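Local atomic coordinates of Ice-binding protein isoform1a (Antarctomyces psychrotrophicus, PDB entry 7BWX), a protein that binds ice, engaging specific water molecules of the prism planes, and probably restrains crystal growth for an Antarctic ascomycete. Residues V32-M37 with S201-V206; A161-Y166 with A185-A190; L178-T183 with A196-S201. The protein carries 1 engineered substitution. All coordinates share one frame; numbering follows the deposited sequence.

Contact 1: residues V32-M37 with S201-V206; sequences VINGDM and SNTVTV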
ATOM      1  N   VAL A  32      12.769  -8.763   2.524  1.00 12.21           N
ATOM      2  CA  VAL A  32      13.509  -8.012   1.498  1.00 12.55           C
ATOM      3  C   VAL A  32      12.653  -6.840   1.053  1.00 12.58           C
ATOM      4  O   VAL A  32      11.528  -7.027   0.491  1.00 12.75           O
ATOM      5  CB  VAL A  32      13.890  -8.904   0.305  1.00 13.21           C
ATOM      6  CG1 VAL A  32      14.522  -8.077  -0.781  1.00 14.12           C
ATOM      7  CG2 VAL A  32      14.796 -10.017   0.761  1.00 14.55           C
ATOM      8  N   ILE A  33      13.152  -5.649   1.312  1.00 12.34           N
ATOM      9  CA  ILE A  33      12.539  -4.388   0.828  1.00 12.88           C
ATOM     10  C   ILE A  33      13.335  -3.881  -0.358  1.00 13.33           C
ATOM     11  O   ILE A  33      14.471  -3.384  -0.143  1.00 15.54           O
ATOM     12  CB  ILE A  33      12.466  -3.310   1.925  1.00 12.98           C
ATOM     13  CG1 ILE A  33      11.815  -3.813   3.221  1.00 13.89           C
ATOM     14  CG2 ILE A  33      11.778  -2.091   1.365  1.00 13.09           C
ATOM     15  CD1 ILE A  33      10.391  -4.278   3.081  1.00 15.53           C
ATOM     16  N   ASN A  34      12.763  -3.966  -1.554  1.00 13.07           N
ATOM     17  CA  ASN A  34      13.393  -3.434  -2.783  1.00 14.48           C
ATOM     18  C   ASN A  34      12.879  -2.015  -2.998  1.00 15.41           C
ATOM     19  O   ASN A  34      11.970  -1.793  -3.800  1.00 14.07           O
ATOM     20  CB  ASN A  34      13.172  -4.323  -4.015  1.00 15.42           C
ATOM     21  CG  ASN A  34      13.750  -5.703  -3.812  1.00 15.53           C
ATOM     22  OD1 ASN A  34      14.920  -5.825  -3.442  1.00 16.27           O
ATOM     23  ND2 ASN A  34      12.912  -6.724  -3.999  1.00 15.96           N
ATOM     24  N   GLY A  35      13.461  -1.080  -2.268  1.00 15.18           N
ATOM     25  CA  GLY A  35      13.003   0.302  -2.168  1.00 15.31           C
ATOM     26  C   GLY A  35      13.672   0.962  -0.981  1.00 15.05           C
ATOM     27  O   GLY A  35      14.410   0.308  -0.265  1.00 14.57           O
ATOM     28  N   ASP A  36      13.352   2.214  -0.774  1.00 15.31           N
ATOM     29  CA  ASP A  36      13.856   2.993   0.368  1.00 15.17           C
ATOM     30  C   ASP A  36      13.004   2.645   1.577  1.00 14.85           C
ATOM     31  O   ASP A  36      11.850   2.151   1.413  1.00 13.65           O
ATOM     32  CB  ASP A  36      13.808   4.478   0.043  1.00 15.46           C
ATOM     33  CG  ASP A  36      14.738   4.916  -1.077  1.00 17.69           C
ATOM     34  OD1 ASP A  36      15.649   4.154  -1.440  1.00 17.78           O
ATOM     35  OD2 ASP A  36      14.540   6.049  -1.555  1.00 20.15           O
ATOM     36  N   MET A  37      13.539   2.875   2.763  1.00 14.50           N
ATOM     37  CA  MET A  37      12.804   2.678   4.023  1.00 14.79           C
ATOM     38  C   MET A  37      13.077   3.880   4.915  1.00 14.80           C
ATOM     39  O   MET A  37      14.214   4.413   4.905  1.00 13.47           O
ATOM     40  CB  MET A  37      13.205   1.401   4.756  1.00 17.85           C
ATOM     41  CG  MET A  37      12.386   1.159   6.007  1.00 21.28           C
ATOM     42  SD  MET A  37      12.479  -0.588   6.455  1.00 25.72           S
ATOM     43  CE  MET A  37      14.226  -0.718   6.809  1.00 31.30           C
ATOM     44  N   SER A 201       8.777 -11.677   7.187  1.00 15.02           N
ATOM     45  CA  SER A 201       9.241 -12.441   6.015  1.00 14.63           C
ATOM     46  C   SER A 201       8.506 -11.961   4.788  1.00 14.78           C
ATOM     47  O   SER A 201       8.027 -12.804   3.990  1.00 13.44           O
ATOM     48  CB  SER A 201       9.018 -13.917   6.274  1.00 16.61           C
ATOM     49  OG  SER A 201       9.525 -14.201   7.577  1.00 22.64           O
ATOM     50  N   ASN A 202       8.528 -10.654   4.551  1.00 13.91           N
ATOM     51  CA  ASN A 202       7.805 -10.087   3.394  1.00 13.99           C
ATOM     52  C   ASN A 202       8.769  -9.735   2.277  1.00 13.69           C
ATOM     53  O   ASN A 202       9.991  -9.596   2.494  1.00 16.34           O
ATOM     54  CB  ASN A 202       7.005  -8.840   3.758  1.00 14.11           C
ATOM     55  CG  ASN A 202       6.116  -9.118   4.933  1.00 14.96           C
ATOM     56  OD1 ASN A 202       6.327  -8.557   6.010  1.00 14.95           O
ATOM     57  ND2 ASN A 202       5.128  -9.962   4.712  1.00 13.83           N
ATOM     58  N   THR A 203       8.223  -9.541   1.090  1.00 13.15           N
ATOM     59  CA  THR A 203       8.976  -8.912  -0.011  1.00 13.41           C
ATOM     60  C   THR A 203       8.154  -7.743  -0.509  1.00 12.96           C
ATOM     61  O   THR A 203       7.001  -7.941  -0.868  1.00 14.75           O
ATOM     62  CB  THR A 203       9.263  -9.860  -1.183  1.00 15.32           C
ATOM     63  OG1 THR A 203       9.881 -10.987  -0.589  1.00 17.16           O
ATOM     64  CG2 THR A 203      10.170  -9.236  -2.227  1.00 15.72           C
ATOM     65  N   VAL A 204       8.750  -6.579  -0.542  1.00 12.89           N
ATOM     66  CA  VAL A 204       8.118  -5.349  -1.049  1.00 12.79           C
ATOM     67  C   VAL A 204       9.031  -4.796  -2.122  1.00 12.93           C
ATOM     68  O   VAL A 204      10.236  -4.502  -1.838  1.00 14.63           O
ATOM     69  CB  VAL A 204       7.927  -4.313   0.076  1.00 12.86           C
ATOM     70  CG1 VAL A 204       7.257  -3.063  -0.488  1.00 12.86           C
ATOM     71  CG2 VAL A 204       7.217  -4.906   1.259  1.00 12.35           C
ATOM     72  N   THR A 205       8.492  -4.653  -3.308  1.00 13.38           N
ATOM     73  CA  THR A 205       9.233  -4.110  -4.450  1.00 13.15           C
ATOM     74  C   THR A 205       8.533  -2.880  -5.010  1.00 12.73           C
ATOM     75  O   THR A 205       7.456  -3.002  -5.633  1.00 12.31           O
ATOM     76  CB  THR A 205       9.393  -5.196  -5.531  1.00 13.74           C
ATOM     77  OG1 THR A 205      10.019  -6.316  -4.918  1.00 13.24           O
ATOM     78  CG2 THR A 205      10.210  -4.687  -6.699  1.00 15.37           C
ATOM     79  N   VAL A 206       9.195  -1.749  -4.942  1.00 13.70           N
ATOM     80  CA  VAL A 206       8.630  -0.487  -5.469  1.00 15.17           C
ATOM     81  C   VAL A 206       8.555  -0.582  -6.999  1.00 17.59           C
ATOM     82  O   VAL A 206       9.477  -1.066  -7.585  1.00 18.11           O
ATOM     83  CB  VAL A 206       9.445   0.718  -4.968  1.00 16.80           C
ATOM     84  CG1 VAL A 206       8.957   2.016  -5.584  1.00 17.48           C
ATOM     85  CG2 VAL A 206       9.396   0.786  -3.450  1.00 16.11           C
TER
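In Asn-34 and Thr-205 the first torsions set the polar groups alike: CG of Asn-34 stands anti to its carbonyl carbon (chi1 -60°), as does OG1 of Thr-205 (chi1 -56°). The parallel register puts the two side chains next to each other on one face, side by side and pointing the same way. The amide nitrogen ND2 of Asn-34 gives a hydrogen bond to OG1 of Thr-205 at 3.1 Å. This bond is almost straight (177° at the hydrogen), and OG1 sits in the plane of the amide, so the side-chain bond links the same pair of residues that the sheet register matches. Thr-203 adds its methyl CG2, which lies 4.1 Å from ND2 of Asn-34. On the other face Ile-33 and Val-204 also run alongside each other, with CD1 of Ile-33 3.7 Å from CG2 of Val-204 inside the hydrophobic core.

Backbone bonds join the two parallel strands. Val-32 N donates to Asn-202 O at 2.9 Å, Val-32 O accepts from Val-204 N at 3.0 Å, and Asn-34 N is bonded to Val-204 O. The series closes beyond the strand with Val-206 N to Asn-34 O, also 3.0 Å. There the chain begins to turn at Gly-35, whose bare CA receives CG2 of Val-206 at 3.9 Å.

The bonding edge of Ile-33 faces outward from this pair, toward Leu-51 and Thr-53, while OD1 of Asn-34 is hydrogen-bonded to OG1 of Thr-53. Val-204 packs against Ile-187 and Leu-191. Strand 32-34 thus lies between strands 51-52 and 203-205, and strand 203-205 in turn between 32-34 and 186-192, all parallel along one face of the solenoid.

Contact 2: residues A161-Y166 with A185-A190; sequences ATLGTY and ATINGA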
ATOM      1  N   ALA A 161      -4.385  -1.435   7.851  1.00 13.17           N
ATOM      2  CA  ALA A 161      -4.351  -2.521   6.864  1.00 12.44           C
ATOM      3  C   ALA A 161      -3.686  -3.733   7.504  1.00 13.55           C
ATOM      4  O   ALA A 161      -2.597  -3.593   8.132  1.00 12.97           O
ATOM      5  CB  ALA A 161      -3.646  -2.108   5.601  1.00 13.22           C
ATOM      6  N   THR A 162      -4.290  -4.906   7.260  1.00 12.80           N
ATOM      7  CA  THR A 162      -3.728  -6.211   7.637  1.00 13.96           C
ATOM      8  C   THR A 162      -3.577  -7.006   6.339  1.00 14.51           C
ATOM      9  O   THR A 162      -4.638  -7.330   5.728  1.00 13.90           O
ATOM     10  CB  THR A 162      -4.619  -6.914   8.667  1.00 16.19           C
ATOM     11  OG1 THR A 162      -4.948  -6.042   9.740  1.00 16.57           O
ATOM     12  CG2 THR A 162      -3.974  -8.185   9.179  1.00 18.86           C
ATOM     13  N   LEU A 163      -2.350  -7.312   5.920  1.00 13.91           N
ATOM     14  CA  LEU A 163      -2.140  -8.085   4.672  1.00 16.05           C
ATOM     15  C   LEU A 163      -1.921  -9.551   5.085  1.00 15.09           C
ATOM     16  O   LEU A 163      -1.023  -9.852   5.903  1.00 15.44           O
ATOM     17  CB  LEU A 163      -0.995  -7.474   3.866  1.00 15.54           C
ATOM     18  CG  LEU A 163      -1.092  -5.968   3.626  1.00 14.92           C
ATOM     19  CD1 LEU A 163       0.044  -5.509   2.753  1.00 16.29           C
ATOM     20  CD2 LEU A 163      -2.445  -5.611   3.013  1.00 16.07           C
ATOM     21  N   GLY A 164      -2.718 -10.464   4.543  1.00 14.96           N
ATOM     22  CA  GLY A 164      -2.733 -11.835   5.101  1.00 14.27           C
ATOM     23  C   GLY A 164      -1.494 -12.653   4.741  1.00 13.90           C
ATOM     24  O   GLY A 164      -0.724 -12.250   3.822  1.00 15.05           O
ATOM     25  N   THR A 165      -1.311 -13.789   5.403  1.00 14.26           N
ATOM     26  CA  THR A 165      -0.129 -14.673   5.208  1.00 16.14           C
ATOM     27  C   THR A 165      -0.095 -15.176   3.762  1.00 15.34           C
ATOM     28  O   THR A 165      -1.148 -15.588   3.217  1.00 13.49           O
ATOM     29  CB  THR A 165      -0.111 -15.839   6.203  1.00 18.18           C
ATOM     30  OG1 THR A 165      -1.349 -16.526   6.015  1.00 20.03           O
ATOM     31  CG2 THR A 165      -0.009 -15.379   7.645  1.00 19.21           C
ATOM     32  N   TYR A 166       1.034 -14.956   3.097  1.00 15.05           N
ATOM     33  CA  TYR A 166       1.309 -15.448   1.730  1.00 17.27           C
ATOM     34  C   TYR A 166       0.431 -14.746   0.715  1.00 18.09           C
ATOM     35  O   TYR A 166       0.417 -15.192  -0.446  1.00 18.19           O
ATOM     36  CB  TYR A 166       1.232 -16.981   1.752  1.00 19.17           C
ATOM     37  CG  TYR A 166       2.380 -17.524   2.542  1.00 22.09           C
ATOM     38  CD1 TYR A 166       3.650 -17.358   2.029  1.00 28.11           C
ATOM     39  CD2 TYR A 166       2.231 -18.059   3.809  1.00 28.38           C
ATOM     40  CE1 TYR A 166       4.767 -17.804   2.709  1.00 34.22           C
ATOM     41  CE2 TYR A 166       3.343 -18.496   4.522  1.00 29.46           C
ATOM     42  CZ  TYR A 166       4.605 -18.360   3.959  1.00 31.53           C
ATOM     43  OH  TYR A 166       5.776 -18.728   4.565  1.00 44.24           O
ATOM     44  N   ALA A 185       3.614 -12.349   3.158  1.00 14.12           N
ATOM     45  CA  ALA A 185       2.910 -11.435   2.227  1.00 12.95           C
ATOM     46  C   ALA A 185       3.914 -10.749   1.298  1.00 12.93           C
ATOM     47  O   ALA A 185       5.029 -10.358   1.738  1.00 12.57           O
ATOM     48  CB  ALA A 185       2.056 -10.447   2.980  1.00 13.94           C
ATOM     49  N   THR A 186       3.512 -10.529   0.053  1.00 12.70           N
ATOM     50  CA  THR A 186       4.350  -9.891  -0.975  1.00 14.44           C
ATOM     51  C   THR A 186       3.584  -8.708  -1.535  1.00 13.20           C
ATOM     52  O   THR A 186       2.316  -8.746  -1.607  1.00 13.71           O
ATOM     53  CB  THR A 186       4.808 -10.895  -2.047  1.00 14.93           C
ATOM     54  OG1 THR A 186       3.671 -11.427  -2.724  1.00 15.58           O
ATOM     55  CG2 THR A 186       5.628 -12.020  -1.443  1.00 15.31           C
ATOM     56  N   ILE A 187       4.335  -7.687  -1.913  1.00 12.99           N
ATOM     57  CA  ILE A 187       3.778  -6.412  -2.410  1.00 13.19           C
ATOM     58  C   ILE A 187       4.664  -5.929  -3.558  1.00 13.12           C
ATOM     59  O   ILE A 187       5.884  -5.802  -3.394  1.00 15.56           O
ATOM     60  CB  ILE A 187       3.671  -5.366  -1.261  1.00 13.13           C
ATOM     61  CG1 ILE A 187       2.753  -5.827  -0.140  1.00 14.31           C
ATOM     62  CG2 ILE A 187       3.196  -4.028  -1.811  1.00 14.05           C
ATOM     63  CD1 ILE A 187       3.462  -6.519   1.007  1.00 15.29           C
ATOM     64  N   ASN A 188       4.037  -5.656  -4.681  1.00 13.70           N
ATOM     65  CA  ASN A 188       4.564  -4.826  -5.775  1.00 13.48           C
ATOM     66  C   ASN A 188       3.889  -3.490  -5.628  1.00 13.63           C
ATOM     67  O   ASN A 188       2.712  -3.337  -6.043  1.00 14.41           O
ATOM     68  CB  ASN A 188       4.303  -5.433  -7.166  1.00 15.30           C
ATOM     69  CG  ASN A 188       5.234  -6.609  -7.450  1.00 16.92           C
ATOM     70  OD1 ASN A 188       6.362  -6.693  -6.916  1.00 18.01           O
ATOM     71  ND2 ASN A 188       4.763  -7.538  -8.270  1.00 16.20           N
ATOM     72  N   GLY A 189       4.606  -2.574  -4.976  1.00 13.94           N
ATOM     73  CA  GLY A 189       4.047  -1.273  -4.568  1.00 13.70           C
ATOM     74  C   GLY A 189       4.783  -0.769  -3.360  1.00 14.42           C
ATOM     75  O   GLY A 189       6.039  -0.867  -3.333  1.00 15.04           O
ATOM     76  N   ALA A 190       4.056  -0.296  -2.367  1.00 14.70           N
ATOM     77  CA  ALA A 190       4.661   0.427  -1.229  1.00 14.05           C
ATOM     78  C   ALA A 190       3.735   0.382  -0.031  1.00 12.59           C
ATOM     79  O   ALA A 190       2.524   0.271  -0.237  1.00 13.09           O
ATOM     80  CB  ALA A 190       4.960   1.832  -1.657  1.00 14.82           C
TER
HETATM   81  O   HOH W   1       2.541 -13.843  -1.758  1.00 37.24           O
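Leu-163 reaches from strand 161-163 across the interior toward Ala-185 and Ile-187, and its side chain can be followed outward atom by atom. CB passes Ala-185 first, 4.4 Å from that residue's CB, a loose apolar contact. CG carries the chain onward, and CD1, placed anti to CA by chi2 of -177°, extends to Ile-187. It lies 4.0 Å from CD1 of Ile-187 and equally far from its CG1, so the leucine methyl rests against the last bond of the isoleucine. The two side chains cross at about a right angle. Ile-187 meets the leucine with a chi2 of 94°, well away from a staggered value, which implies some torsional strain at its outer end.

The fold accounts for this geometry. In a right-handed beta-helix each turn sends strands along different faces, and their inward side chains meet in a shared core; here strand 161-163 belongs to one face and residues 186-187 to another, a turn further along the chain. Leu-169, on strand 168-170 between them in sequence, touches both Leu-163 and Ile-187.

Beyond the strand the packing passes from side chain to backbone. CB of Ala-185 lies 3.4 Å from the carbonyl oxygen of Gly-164, an oxygen that also accepts a hydrogen bond from Ser-167 OG. Farther out, the backbones of Tyr-166 and Ala-185 run close, their CA atoms 4.3 Å apart. Here a water bridges the segments: it donates a weak bond to Tyr-166 O at 2.8 Å and is hydrogen-bonded to OG1 of Thr-186, again at 2.8 Å. The same hydroxyl of Thr-186 is hydrogen-bonded to ND1 of His-168.

Contact 3: residues L178-T183 with A196-S201; sequences LIAAQT and AVTLDS
The hydroxyl OG1 of Thr-183 donates to OD2 of Asp-200 at 2.8 Å, approaching from above the carboxylate, 70° out of its plane. CG of Asp-200 is anti to its backbone N (chi1 180°); the side chain lies beside that of Thr-183, both pointing the same way. OD1 of Asp-200 accepts from OG of Ser-201 at 2.9 Å, so each carboxylate oxygen has its own donor, an arrangement likely to stabilise the charge. Asn-202 fastens the same corner, accepting from Asp-200 N through OD1 and donating to Gln-182 O through ND2.

On the outward face OG1 of Thr-198 lies between its own backbone N and carbonyl carbon (chi1 69°) and presses on Ala-180, 3.2 Å from its CB. A water links this hydroxyl with the backbone of Ala-181, donating to O of Ala-181 at 2.7 Å. Inward, CB of Ala-181 rests 4.0 Å from CD2 of Leu-199, and Ile-179 packs beside Val-197. At the start of the pair, CD1 of Leu-178 comes within 3.3 Å of the carbonyl oxygen O of Ala-196.

Between the two faces, Ile-179 N bonds to Ala-196 O, Thr-198 N to Ile-179 O, and Ala-181 N to Thr-198 O at 2.9 Å. Strand 161-163 flanks one side and strand 25-28 the other. Parallel pairing of strands from successive turns, in register and with aliphatic side chains turned inward, is characteristic of a beta-solenoid, here a right-handed beta-helix.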
ATOM      1  N   LEU A 178      -1.917   1.875  11.087  1.00 12.17           N
ATOM      2  CA  LEU A 178      -0.945   0.758  11.078  1.00 12.89           C
ATOM      3  C   LEU A 178      -1.004   0.046   9.727  1.00 13.46           C
ATOM      4  O   LEU A 178      -2.121  -0.067   9.178  1.00 12.44           O
ATOM      5  CB  LEU A 178      -1.324  -0.236  12.168  1.00 13.99           C
ATOM      6  CG  LEU A 178      -0.321  -1.368  12.404  1.00 14.77           C
ATOM      7  CD1 LEU A 178       0.924  -0.787  13.062  1.00 15.53           C
ATOM      8  CD2 LEU A 178      -0.915  -2.458  13.304  1.00 15.64           C
ATOM      9  N   ILE A 179       0.150  -0.444   9.250  1.00 12.70           N
ATOM     10  CA  ILE A 179       0.177  -1.463   8.164  1.00 12.18           C
ATOM     11  C   ILE A 179       0.885  -2.665   8.727  1.00 12.74           C
ATOM     12  O   ILE A 179       2.039  -2.526   9.108  1.00 13.27           O
ATOM     13  CB  ILE A 179       0.809  -0.976   6.859  1.00 12.32           C
ATOM     14  CG1 ILE A 179       0.076   0.225   6.307  1.00 12.38           C
ATOM     15  CG2 ILE A 179       0.825  -2.104   5.811  1.00 13.13           C
ATOM     16  CD1 ILE A 179       0.741   0.875   5.138  1.00 12.55           C
ATOM     17  N   ALA A 180       0.220  -3.818   8.740  1.00 14.04           N
ATOM     18  CA  ALA A 180       0.796  -5.103   9.197  1.00 13.23           C
ATOM     19  C   ALA A 180       0.801  -6.068   8.003  1.00 15.72           C
ATOM     20  O   ALA A 180      -0.261  -6.374   7.462  1.00 16.04           O
ATOM     21  CB  ALA A 180       0.033  -5.644  10.352  1.00 13.39           C
ATOM     22  N   ALA A 181       1.993  -6.471   7.576  1.00 15.52           N
ATOM     23  CA  ALA A 181       2.172  -7.506   6.551  1.00 15.52           C
ATOM     24  C   ALA A 181       2.509  -8.801   7.287  1.00 15.12           C
ATOM     25  O   ALA A 181       3.570  -8.903   7.932  1.00 16.04           O
ATOM     26  CB  ALA A 181       3.195  -7.028   5.570  1.00 14.90           C
ATOM     27  N   GLN A 182       1.598  -9.752   7.237  1.00 15.27           N
ATOM     28  CA  GLN A 182       1.774 -11.054   7.911  1.00 16.88           C
ATOM     29  C   GLN A 182       2.708 -11.955   7.083  1.00 15.64           C
ATOM     30  O   GLN A 182       3.065 -11.607   5.932  1.00 14.30           O
ATOM     31  CB  GLN A 182       0.410 -11.691   8.167  1.00 18.48           C
ATOM     32  CG  GLN A 182      -0.412 -10.879   9.165  1.00 23.93           C
ATOM     33  CD  GLN A 182      -1.782 -11.450   9.430  1.00 27.96           C
ATOM     34  OE1 GLN A 182      -2.333 -12.225   8.667  1.00 36.26           O
ATOM     35  NE2 GLN A 182      -2.336 -11.061  10.561  1.00 34.04           N
ATOM     36  N   THR A 183       3.142 -13.042   7.720  1.00 15.06           N
ATOM     37  CA  THR A 183       4.166 -13.972   7.211  1.00 15.19           C
ATOM     38  C   THR A 183       3.981 -14.192   5.716  1.00 13.81           C
ATOM     39  O   THR A 183       2.966 -14.711   5.280  1.00 14.17           O
ATOM     40  CB  THR A 183       4.117 -15.328   7.940  1.00 17.41           C
ATOM     41  OG1 THR A 183       3.995 -15.045   9.333  1.00 18.78           O
ATOM     42  CG2 THR A 183       5.364 -16.149   7.700  1.00 18.62           C
ATOM     43  N   ALA A 196       2.909   2.829  12.417  1.00 12.58           N
ATOM     44  CA  ALA A 196       4.017   1.869  12.292  1.00 12.11           C
ATOM     45  C   ALA A 196       3.735   0.922  11.123  1.00 12.77           C
ATOM     46  O   ALA A 196       2.581   0.821  10.677  1.00 12.12           O
ATOM     47  CB  ALA A 196       4.241   1.113  13.574  1.00 12.53           C
ATOM     48  N   VAL A 197       4.785   0.290  10.631  1.00 13.75           N
ATOM     49  CA  VAL A 197       4.682  -0.877   9.714  1.00 13.55           C
ATOM     50  C   VAL A 197       5.239  -2.085  10.468  1.00 13.81           C
ATOM     51  O   VAL A 197       6.369  -1.991  11.004  1.00 13.44           O
ATOM     52  CB  VAL A 197       5.436  -0.627   8.409  1.00 13.67           C
ATOM     53  CG1 VAL A 197       5.576  -1.907   7.576  1.00 14.55           C
ATOM     54  CG2 VAL A 197       4.765   0.447   7.607  1.00 13.90           C
ATOM     55  N   THR A 198       4.497  -3.178  10.507  1.00 13.63           N
ATOM     56  CA  THR A 198       5.035  -4.465  11.017  1.00 13.30           C
ATOM     57  C   THR A 198       5.197  -5.420   9.842  1.00 13.38           C
ATOM     58  O   THR A 198       4.300  -5.441   8.935  1.00 12.14           O
ATOM     59  CB  THR A 198       4.195  -5.107  12.114  1.00 15.13           C
ATOM     60  OG1 THR A 198       2.951  -5.564  11.581  1.00 17.08           O
ATOM     61  CG2 THR A 198       3.944  -4.130  13.245  1.00 18.53           C
ATOM     62  N   LEU A 199       6.329  -6.116   9.827  1.00 13.07           N
ATOM     63  CA  LEU A 199       6.671  -7.030   8.715  1.00 12.75           C
ATOM     64  C   LEU A 199       7.027  -8.392   9.296  1.00 13.57           C
ATOM     65  O   LEU A 199       7.617  -8.468  10.382  1.00 12.35           O
ATOM     66  CB  LEU A 199       7.823  -6.458   7.927  1.00 13.49           C
ATOM     67  CG  LEU A 199       7.638  -5.054   7.343  1.00 14.01           C
ATOM     68  CD1 LEU A 199       8.982  -4.541   6.891  1.00 15.60           C
ATOM     69  CD2 LEU A 199       6.650  -5.040   6.200  1.00 15.53           C
ATOM     70  N   ASP A 200       6.742  -9.442   8.530  1.00 12.99           N
ATOM     71  CA  ASP A 200       7.203 -10.802   8.861  1.00 13.87           C
ATOM     72  C   ASP A 200       7.503 -11.521   7.529  1.00 13.99           C
ATOM     73  O   ASP A 200       6.541 -11.895   6.851  1.00 13.63           O
ATOM     74  CB  ASP A 200       6.159 -11.508   9.720  1.00 16.04           C
ATOM     75  CG  ASP A 200       6.579 -12.940  10.097  1.00 21.36           C
ATOM     76  OD1 ASP A 200       7.630 -13.419   9.629  1.00 21.06           O
ATOM     77  OD2 ASP A 200       5.850 -13.568  10.833  1.00 27.22           O
ATOM     78  N   SER A 201       8.777 -11.677   7.187  1.00 15.02           N
ATOM     79  CA  SER A 201       9.241 -12.441   6.015  1.00 14.63           C
ATOM     80  C   SER A 201       8.506 -11.961   4.788  1.00 14.78           C
ATOM     81  O   SER A 201       8.027 -12.804   3.990  1.00 13.44           O
ATOM     82  CB  SER A 201       9.018 -13.917   6.274  1.00 16.61           C
ATOM     83  OG  SER A 201       9.525 -14.201   7.577  1.00 22.64           O
TER
HETATM   84  O   HOH W   2       3.436  -8.050  10.526  1.00 18.67           O

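From the N terminus, residues 32-37 come first and pair with the last segment, 201-206, so contact 1 closes a long loop that contains helix 61-79 and most of the strands. Contacts 2 and 3 both nest inside it. They cross one another, since the order along the chain is 161-166, 178-183, 185-190 and 196-201. Contact 3 joins neighbouring turns on one face, contact 2 spans the interior from that face to the next, and contact 1 unites an early strand with the final one. Strand 179-181 pairs with 161-163, and strand 186-192 with 203-205, while Ser-201 belongs to contacts 1 and 3; the three thus form one continuous part of the solenoid.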